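Local structure of synaptic vesicle membrane protein VAT-1 homolog-like (Homo sapiens, 4A27) at residues M4-V8 with L319-K323; A24-P28 with E99-T103; L62-C68 with V92-A98. The protein is probably an oxidoreductase of the quinone oxidoreductase branch of the zinc-containing alcohol dehydrogenase family. One frame throughout, in Å; residues are numbered along the deposited sequence.

Contact 1: residues M4-V8 with L319-K323; sequences MRAVV and LEEVK
Near the C-terminal end of the chain, residues 319-323 lead through a short 3-10 segment (319-320) into the helix that begins at Val-322, with Glu-321 at its N-cap position. They pack against the extended strand 4-8, from which Arg-5 (m, t, m) and Val-7 (t) point their CB atoms toward them. Leu-319 (m, t) comes first, its CA 7.3 Å from that of Val-7; its CD2 lies 4.1 Å from Val-7 CG2, while Leu-319 CD1 covers one face of the Arg-5 guanidinium, 4.3 Å from Arg-5 NH2. Glu-320 starts away from the strand, but its m, p side chain folds back so that OE2 accepts a nearly linear hydrogen bond from Arg-5 NH1 at 3.1 Å, a salt bridge near the guanidinium plane. Val-322 (t) then places CG2 4.1 Å from Val-7 CG2. The 3-10 segment and first turn of helix 322-330 thus pack on strand 4-9 through an apolar centre, with the ion pair on its more exposed side. Strand 18-23 pairs antiparallel with strand 4-9, and Trp-97 touches Val-322.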
loop_
_atom_site.group_PDB
_atom_site.type_symbol
_atom_site.label_atom_id
_atom_site.label_comp_id
_atom_site.label_asym_id
_atom_site.label_seq_id
_atom_site.Cartn_x
_atom_site.Cartn_y
_atom_site.Cartn_z
ATOM N N MET A 4 34.402 29.498 -5.797
ATOM C CA MET A 4 34.537 28.036 -5.642
ATOM C C MET A 4 34.439 27.408 -7.022
ATOM O O MET A 4 33.915 28.047 -7.923
ATOM C CB MET A 4 33.425 27.483 -4.757
ATOM C CG MET A 4 32.002 27.809 -5.249
ATOM S SD MET A 4 30.763 26.813 -4.396
ATOM C CE MET A 4 29.252 26.834 -5.420
ATOM N N ARG A 5 34.927 26.174 -7.180
ATOM C CA ARG A 5 34.736 25.405 -8.436
ATOM C C ARG A 5 33.446 24.629 -8.372
ATOM O O ARG A 5 33.028 24.182 -7.302
ATOM C CB ARG A 5 35.865 24.401 -8.692
ATOM C CG ARG A 5 37.268 25.006 -8.730
ATOM C CD ARG A 5 38.199 24.208 -9.665
ATOM N NE ARG A 5 38.440 22.845 -9.198
ATOM C CZ ARG A 5 38.780 21.819 -9.979
ATOM N NH1 ARG A 5 38.914 21.962 -11.296
ATOM N NH2 ARG A 5 38.990 20.629 -9.430
ATOM N N ALA A 6 32.782 24.506 -9.514
ATOM C CA ALA A 6 31.540 23.824 -9.608
ATOM C C ALA A 6 31.365 23.263 -11.014
ATOM O O ALA A 6 32.078 23.656 -11.936
ATOM C CB ALA A 6 30.393 24.771 -9.260
ATOM N N VAL A 7 30.490 22.262 -11.139
ATOM C CA VAL A 7 30.089 21.753 -12.442
ATOM C C VAL A 7 28.866 22.586 -12.826
ATOM O O VAL A 7 27.957 22.761 -12.021
ATOM C CB VAL A 7 29.725 20.266 -12.426
ATOM C CG1 VAL A 7 29.218 19.830 -13.812
ATOM C CG2 VAL A 7 30.918 19.409 -11.997
ATOM N N VAL A 8 28.889 23.136 -14.035
ATOM C CA VAL A 8 27.775 23.889 -14.565
ATOM C C VAL A 8 27.200 23.150 -15.780
ATOM O O VAL A 8 27.951 22.604 -16.604
ATOM C CB VAL A 8 28.198 25.316 -14.991
ATOM C CG1 VAL A 8 26.925 26.168 -15.212
ATOM C CG2 VAL A 8 29.075 25.936 -13.954
ATOM N N LEU A 319 35.960 15.540 -10.409
ATOM C CA LEU A 319 34.980 16.507 -10.929
ATOM C C LEU A 319 35.082 16.671 -12.445
ATOM O O LEU A 319 34.075 16.877 -13.117
ATOM C CB LEU A 319 35.133 17.880 -10.279
ATOM C CG LEU A 319 34.570 18.174 -8.897
ATOM C CD1 LEU A 319 34.864 19.613 -8.659
ATOM C CD2 LEU A 319 33.059 17.934 -8.803
ATOM N N GLU A 320 36.297 16.581 -12.978
ATOM C CA GLU A 320 36.541 16.656 -14.421
ATOM C C GLU A 320 35.962 15.461 -15.168
ATOM O O GLU A 320 35.876 15.495 -16.399
ATOM C CB GLU A 320 38.052 16.701 -14.727
ATOM C CG GLU A 320 38.762 18.043 -14.523
ATOM C CD GLU A 320 39.124 18.357 -13.079
ATOM O OE1 GLU A 320 38.812 17.550 -12.172
ATOM O OE2 GLU A 320 39.707 19.441 -12.842
ATOM N N GLU A 321 35.623 14.386 -14.451
ATOM C CA GLU A 321 35.252 13.115 -15.102
ATOM C C GLU A 321 33.742 12.845 -15.073
ATOM O O GLU A 321 33.316 11.717 -15.287
ATOM C CB GLU A 321 36.027 11.949 -14.462
ATOM C CG GLU A 321 37.552 11.940 -14.764
ATOM C CD GLU A 321 38.393 11.068 -13.811
ATOM O OE1 GLU A 321 37.926 10.717 -12.685
ATOM O OE2 GLU A 321 39.559 10.760 -14.180
ATOM N N VAL A 322 32.937 13.873 -14.809
ATOM C CA VAL A 322 31.485 13.695 -14.675
ATOM C C VAL A 322 30.803 13.149 -15.950
ATOM O O VAL A 322 29.849 12.360 -15.857
ATOM C CB VAL A 322 30.789 14.991 -14.169
ATOM C CG1 VAL A 322 29.306 14.754 -13.911
ATOM C CG2 VAL A 322 31.401 15.438 -12.897
ATOM N N LYS A 323 31.298 13.526 -17.123
ATOM C CA LYS A 323 30.770 13.021 -18.400
ATOM C C LYS A 323 30.947 11.519 -18.475
ATOM O O LYS A 323 30.021 10.775 -18.801
ATOM C CB LYS A 323 31.481 13.686 -19.596
ATOM C CG LYS A 323 31.142 15.162 -19.816
ATOM C CD LYS A 323 31.822 15.733 -21.095
#

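Contact 2: residues A24-P28 with E99-T103; sequences AMPEP and EVVCT
This is apolar packing at the surface of the GroES-like domain, where the loop 24-28, between strands 18-23 and 32-42, lies over strand 100-104. The loop is extended, with phi from about -120° to -56° and psi from about 127° to 159°, and it runs in roughly the same direction as the strand, the end-to-end vectors of 25-28 and 100-102 being 29° apart. The register sets Met-25 over Val-100 (CA atoms 6.6 Å apart) and Pro-28 over Cys-102 (5.6 Å). Val-100 (t) and Cys-102 (m) point toward the loop, whereas Val-101 between them points away. Met-25 (t, t, m) brings CG to 4.0 Å from Val-100 CB, and Pro-26 CD is 4.4 Å from Val-100 CG1. Cys-102 SG fits against the loop backbone, 3.4 Å from Glu-27 C and 3.5 Å from Pro-28 N, with Pro-26 CB and Pro-28 CD each 4.0 Å from this SG. Glu-27 turns away and forms a salt bridge with Lys-34. Strand 100-104 pairs through its backbone with strand 32-42. With no hydrogen bond between them, loop and strand meet through shape and apolar surface: two proline rings and a methionine set against a valine and a thiol.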
loop_
_atom_site.group_PDB
_atom_site.type_symbol
_atom_site.label_atom_id
_atom_site.label_comp_id
_atom_site.label_asym_id
_atom_site.label_seq_id
_atom_site.Cartn_x
_atom_site.Cartn_y
_atom_site.Cartn_z
ATOM N N ALA A 24 30.490 32.177 -7.257
ATOM C CA ALA A 24 30.375 32.803 -5.940
ATOM C C ALA A 24 30.078 31.735 -4.881
ATOM O O ALA A 24 29.165 30.940 -5.033
ATOM C CB ALA A 24 29.247 33.863 -5.947
ATOM N N MET A 25 30.841 31.737 -3.799
ATOM C CA MET A 25 30.555 30.844 -2.705
ATOM C C MET A 25 29.229 31.298 -2.054
ATOM O O MET A 25 29.080 32.463 -1.739
ATOM C CB MET A 25 31.673 30.901 -1.679
ATOM C CG MET A 25 31.667 29.708 -0.759
ATOM S SD MET A 25 33.119 29.714 0.277
ATOM C CE MET A 25 34.348 29.388 -0.998
ATOM N N PRO A 26 28.259 30.390 -1.867
ATOM C CA PRO A 26 27.045 30.821 -1.175
ATOM C C PRO A 26 27.277 30.964 0.341
ATOM O O PRO A 26 28.238 30.418 0.869
ATOM C CB PRO A 26 26.055 29.700 -1.482
ATOM C CG PRO A 26 26.913 28.490 -1.643
ATOM C CD PRO A 26 28.206 28.969 -2.251
ATOM N N GLU A 27 26.432 31.740 1.012
ATOM C CA GLU A 27 26.480 31.861 2.464
ATOM C C GLU A 27 25.135 31.421 3.025
ATOM O O GLU A 27 24.109 31.561 2.364
ATOM C CB GLU A 27 26.821 33.306 2.909
ATOM C CG GLU A 27 28.280 33.741 2.657
ATOM C CD GLU A 27 29.315 32.888 3.416
ATOM O OE1 GLU A 27 29.028 32.413 4.535
ATOM O OE2 GLU A 27 30.433 32.689 2.895
ATOM N N PRO A 28 25.129 30.863 4.248
ATOM C CA PRO A 28 23.920 30.267 4.811
ATOM C C PRO A 28 22.889 31.299 5.266
ATOM O O PRO A 28 23.210 32.192 6.034
ATOM C CB PRO A 28 24.456 29.462 6.010
ATOM C CG PRO A 28 25.664 30.184 6.421
ATOM C CD PRO A 28 26.291 30.646 5.123
ATOM N N GLU A 99 32.199 22.739 -4.654
ATOM C CA GLU A 99 33.038 22.646 -3.476
ATOM C C GLU A 99 32.316 23.043 -2.201
ATOM O O GLU A 99 32.694 22.591 -1.116
ATOM C CB GLU A 99 34.318 23.497 -3.668
ATOM C CG GLU A 99 35.266 22.869 -4.682
ATOM C CD GLU A 99 36.525 23.680 -4.980
ATOM O OE1 GLU A 99 36.447 24.926 -5.098
ATOM O OE2 GLU A 99 37.587 23.042 -5.132
ATOM N N VAL A 100 31.321 23.926 -2.316
ATOM C CA VAL A 100 30.534 24.391 -1.168
ATOM C C VAL A 100 29.052 24.478 -1.517
ATOM O O VAL A 100 28.671 24.842 -2.650
ATOM C CB VAL A 100 31.024 25.803 -0.648
ATOM C CG1 VAL A 100 30.247 26.245 0.564
ATOM C CG2 VAL A 100 32.530 25.798 -0.300
ATOM N N VAL A 101 28.239 24.120 -0.523
ATOM C CA VAL A 101 26.794 23.974 -0.632
ATOM C C VAL A 101 26.137 24.560 0.612
ATOM O O VAL A 101 26.573 24.308 1.735
ATOM C CB VAL A 101 26.412 22.439 -0.785
ATOM C CG1 VAL A 101 25.069 22.127 -0.217
ATOM C CG2 VAL A 101 26.479 22.002 -2.265
ATOM N N CYS A 102 25.061 25.303 0.421
ATOM C CA CYS A 102 24.194 25.698 1.509
ATOM C C CYS A 102 22.851 24.992 1.322
ATOM O O CYS A 102 22.364 24.864 0.199
ATOM C CB CYS A 102 24.028 27.230 1.544
ATOM S SG CYS A 102 25.523 28.110 2.179
ATOM N N THR A 103 22.270 24.498 2.417
ATOM C CA THR A 103 20.975 23.790 2.353
ATOM C C THR A 103 20.242 23.883 3.707
ATOM O O THR A 103 20.896 23.926 4.772
ATOM C CB THR A 103 21.172 22.276 1.935
ATOM O OG1 THR A 103 19.937 21.708 1.445
ATOM C CG2 THR A 103 21.728 21.451 3.101
#

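Contact 3: residues L62-C68 with V92-A98; sequences LVPGFEC and VNYNAWA
The Pro-Gly-Phe-Glu segment of the GroES-like domain, within residues 62-68 at the entry to strand 67-75, meets the irregular connection formed by residues 92-98 in a buried junction. Four backbone hydrogen bonds join them, from Asn-95 N to Val-63 O (2.9 Å), Trp-97 N to Pro-64 O (3.0 Å), Ala-96 N to Gly-65 O (3.2 Å) and Val-92 N to Phe-66 O (2.9 Å). The closest CA pairs are Val-63 with Asn-95 (4.6 Å), Gly-65 with Ala-96 (4.5 Å) and Phe-66 with Val-92 (4.8 Å). Inverse gamma turns centred on Asn-93 and Trp-97, and positive phi at Tyr-94 and Asn-95 (73° and 76°), coil the second segment. Trp-97 (chi1 m, chi2 -8°) lays one face on the first: Pro-64 CB is 3.9 Å from the centroid of its six-membered ring and Gly-65 CA 3.7 Å from that of its five-membered ring, both CH-pi contacts. At the phi/psi of Gly-65 (105°/142°) a CB would be jammed against Pro-64 O, which by itself calls for glycine; it would also clash with Trp-97 CD1. Phe-66 (m) turns its ring edge to the face of Tyr-94 (m), centroids 4.8 Å apart and planes at 58°. Water 1 accepts from Trp-97 NE1 (2.9 Å) and donates to Glu-67 O (2.6 Å). The CA-to-CB bond of Glu-67 points away from 92-98, and its carboxylate forms a salt bridge with Lys-337. Gly-65, Phe-66 and Glu-67 fall in the G-x-E-x-x-G motif of medium-chain dehydrogenases/reductases, with Phe-66 where zinc-dependent alcohol dehydrogenases carry the histidine ligand of the catalytic zinc.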
loop_
_atom_site.group_PDB
_atom_site.type_symbol
_atom_site.label_atom_id
_atom_site.label_comp_id
_atom_site.label_asym_id
_atom_site.label_seq_id
_atom_site.Cartn_x
_atom_site.Cartn_y
_atom_site.Cartn_z
ATOM N N LEU A 62 22.986 26.076 -14.641
ATOM C CA LEU A 62 22.656 25.555 -13.321
ATOM C C LEU A 62 23.707 24.571 -12.853
ATOM O O LEU A 62 24.412 23.974 -13.647
ATOM C CB LEU A 62 21.272 24.904 -13.308
ATOM C CG LEU A 62 20.975 23.611 -14.077
ATOM C CD1 LEU A 62 21.388 22.395 -13.297
ATOM C CD2 LEU A 62 19.481 23.566 -14.352
ATOM N N VAL A 63 23.831 24.444 -11.542
ATOM C CA VAL A 63 24.749 23.482 -10.952
ATOM C C VAL A 63 23.860 22.250 -10.629
ATOM O O VAL A 63 22.865 22.363 -9.898
ATOM C CB VAL A 63 25.442 24.081 -9.716
ATOM C CG1 VAL A 63 26.418 23.023 -9.055
ATOM C CG2 VAL A 63 26.193 25.412 -10.066
ATOM N N PRO A 64 24.141 21.094 -11.252
ATOM C CA PRO A 64 23.353 19.887 -10.929
ATOM C C PRO A 64 23.711 19.218 -9.594
ATOM O O PRO A 64 24.635 19.658 -8.908
ATOM C CB PRO A 64 23.730 18.906 -12.034
ATOM C CG PRO A 64 24.596 19.655 -12.984
ATOM C CD PRO A 64 25.188 20.793 -12.237
ATOM N N GLY A 65 22.932 18.188 -9.250
ATOM C CA GLY A 65 23.211 17.280 -8.146
ATOM C C GLY A 65 22.336 17.516 -6.942
ATOM O O GLY A 65 22.075 18.674 -6.563
ATOM N N PHE A 66 21.933 16.420 -6.302
ATOM C CA PHE A 66 20.951 16.442 -5.208
ATOM C C PHE A 66 21.444 15.868 -3.873
ATOM O O PHE A 66 20.718 15.894 -2.880
ATOM C CB PHE A 66 19.720 15.663 -5.632
ATOM C CG PHE A 66 19.036 16.257 -6.811
ATOM C CD1 PHE A 66 18.268 17.407 -6.681
ATOM C CD2 PHE A 66 19.190 15.713 -8.058
ATOM C CE1 PHE A 66 17.659 17.983 -7.775
ATOM C CE2 PHE A 66 18.573 16.277 -9.152
ATOM C CZ PHE A 66 17.809 17.422 -9.004
ATOM N N GLU A 67 22.654 15.323 -3.861
ATOM C CA GLU A 67 23.096 14.461 -2.740
ATOM C C GLU A 67 24.562 14.700 -2.574
ATOM O O GLU A 67 25.290 14.637 -3.541
ATOM C CB GLU A 67 22.824 13.018 -3.137
ATOM C CG GLU A 67 23.353 11.923 -2.266
ATOM C CD GLU A 67 22.989 10.557 -2.859
ATOM O OE1 GLU A 67 23.027 10.375 -4.110
ATOM O OE2 GLU A 67 22.615 9.708 -2.062
ATOM N N CYS A 68 25.005 14.996 -1.358
ATOM C CA CYS A 68 26.391 15.226 -1.105
ATOM C C CYS A 68 26.729 14.868 0.331
ATOM O O CYS A 68 25.841 14.609 1.155
ATOM C CB CYS A 68 26.739 16.697 -1.378
ATOM S SG CYS A 68 26.055 17.852 -0.111
ATOM N N VAL A 92 20.074 18.250 -1.360
ATOM C CA VAL A 92 20.086 19.640 -1.726
ATOM C C VAL A 92 19.367 19.756 -3.049
ATOM O O VAL A 92 19.463 18.856 -3.891
ATOM C CB VAL A 92 21.532 20.219 -1.722
ATOM C CG1 VAL A 92 22.401 19.498 -2.663
ATOM C CG2 VAL A 92 21.505 21.716 -2.068
ATOM N N ASN A 93 18.557 20.803 -3.182
ATOM C CA ASN A 93 17.699 20.943 -4.343
ATOM C C ASN A 93 18.540 21.571 -5.426
ATOM O O ASN A 93 18.513 22.775 -5.628
ATOM C CB ASN A 93 16.443 21.781 -4.002
ATOM C CG ASN A 93 15.352 21.694 -5.072
ATOM O OD1 ASN A 93 15.466 20.982 -6.064
ATOM N ND2 ASN A 93 14.269 22.420 -4.848
ATOM N N TYR A 94 19.303 20.734 -6.120
ATOM C CA TYR A 94 20.323 21.184 -7.098
ATOM C C TYR A 94 21.481 21.747 -6.334
ATOM O O TYR A 94 21.437 21.848 -5.097
ATOM C CB TYR A 94 19.792 22.237 -8.096
ATOM C CG TYR A 94 18.762 21.700 -9.031
ATOM C CD1 TYR A 94 19.131 21.047 -10.197
ATOM C CD2 TYR A 94 17.423 21.816 -8.745
ATOM C CE1 TYR A 94 18.184 20.512 -11.061
ATOM C CE2 TYR A 94 16.465 21.278 -9.592
ATOM C CZ TYR A 94 16.853 20.625 -10.747
ATOM O OH TYR A 94 15.879 20.116 -11.597
ATOM N N ASN A 95 22.539 22.074 -7.065
ATOM C CA ASN A 95 23.722 22.756 -6.489
ATOM C C ASN A 95 24.665 21.891 -5.670
ATOM O O ASN A 95 25.608 22.408 -5.094
ATOM C CB ASN A 95 23.335 23.992 -5.669
ATOM C CG ASN A 95 22.706 25.068 -6.518
ATOM O OD1 ASN A 95 23.313 25.554 -7.443
ATOM N ND2 ASN A 95 21.482 25.426 -6.216
ATOM N N ALA A 96 24.481 20.579 -5.696
ATOM C CA ALA A 96 25.365 19.694 -4.955
ATOM C C ALA A 96 26.750 19.535 -5.598
ATOM O O ALA A 96 27.703 19.309 -4.874
ATOM C CB ALA A 96 24.722 18.326 -4.759
ATOM N N TRP A 97 26.875 19.644 -6.922
ATOM C CA TRP A 97 28.170 19.425 -7.576
ATOM C C TRP A 97 29.112 20.635 -7.544
ATOM O O TRP A 97 29.505 21.155 -8.585
ATOM C CB TRP A 97 27.995 18.954 -9.027
ATOM C CG TRP A 97 27.267 17.652 -9.142
ATOM C CD1 TRP A 97 26.904 16.810 -8.113
ATOM C CD2 TRP A 97 26.887 16.981 -10.350
ATOM N NE1 TRP A 97 26.289 15.691 -8.615
ATOM C CE2 TRP A 97 26.244 15.774 -9.975
ATOM C CE3 TRP A 97 26.964 17.315 -11.709
ATOM C CZ2 TRP A 97 25.713 14.880 -10.910
ATOM C CZ3 TRP A 97 26.449 16.442 -12.632
ATOM C CH2 TRP A 97 25.816 15.234 -12.229
ATOM N N ALA A 98 29.517 21.020 -6.344
ATOM C CA ALA A 98 30.348 22.196 -6.112
ATOM C C ALA A 98 31.146 21.959 -4.833
ATOM O O ALA A 98 30.826 21.063 -4.034
ATOM C CB ALA A 98 29.488 23.463 -5.991
HETATM O O HOH W 1 24.984 14.912 -6.089
#

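How the contacts relate
The three contacts lie on the same side of the chain's centre, contact 3 being about 11 Å from each of the others and contacts 1 and 2 about 15 Å apart, centre to centre. Along the chain contact 3 is nested within the loop closed by contact 2, and both within that closed by contact 1. Residues 92-103 run directly from contact 3 into contact 2. Strand 4-8 meets this segment: Val-7 N lies 3.0 Å from Trp-97 O and Arg-5 N 2.9 Å from Glu-99 OE1, both probable hydrogen bonds. Strands 313-317 and 337-341, flanking helix 322-330, share the mixed sheet of 32-42, 67-75 and 100-104, so the C-terminal part returns to the GroES-like domain.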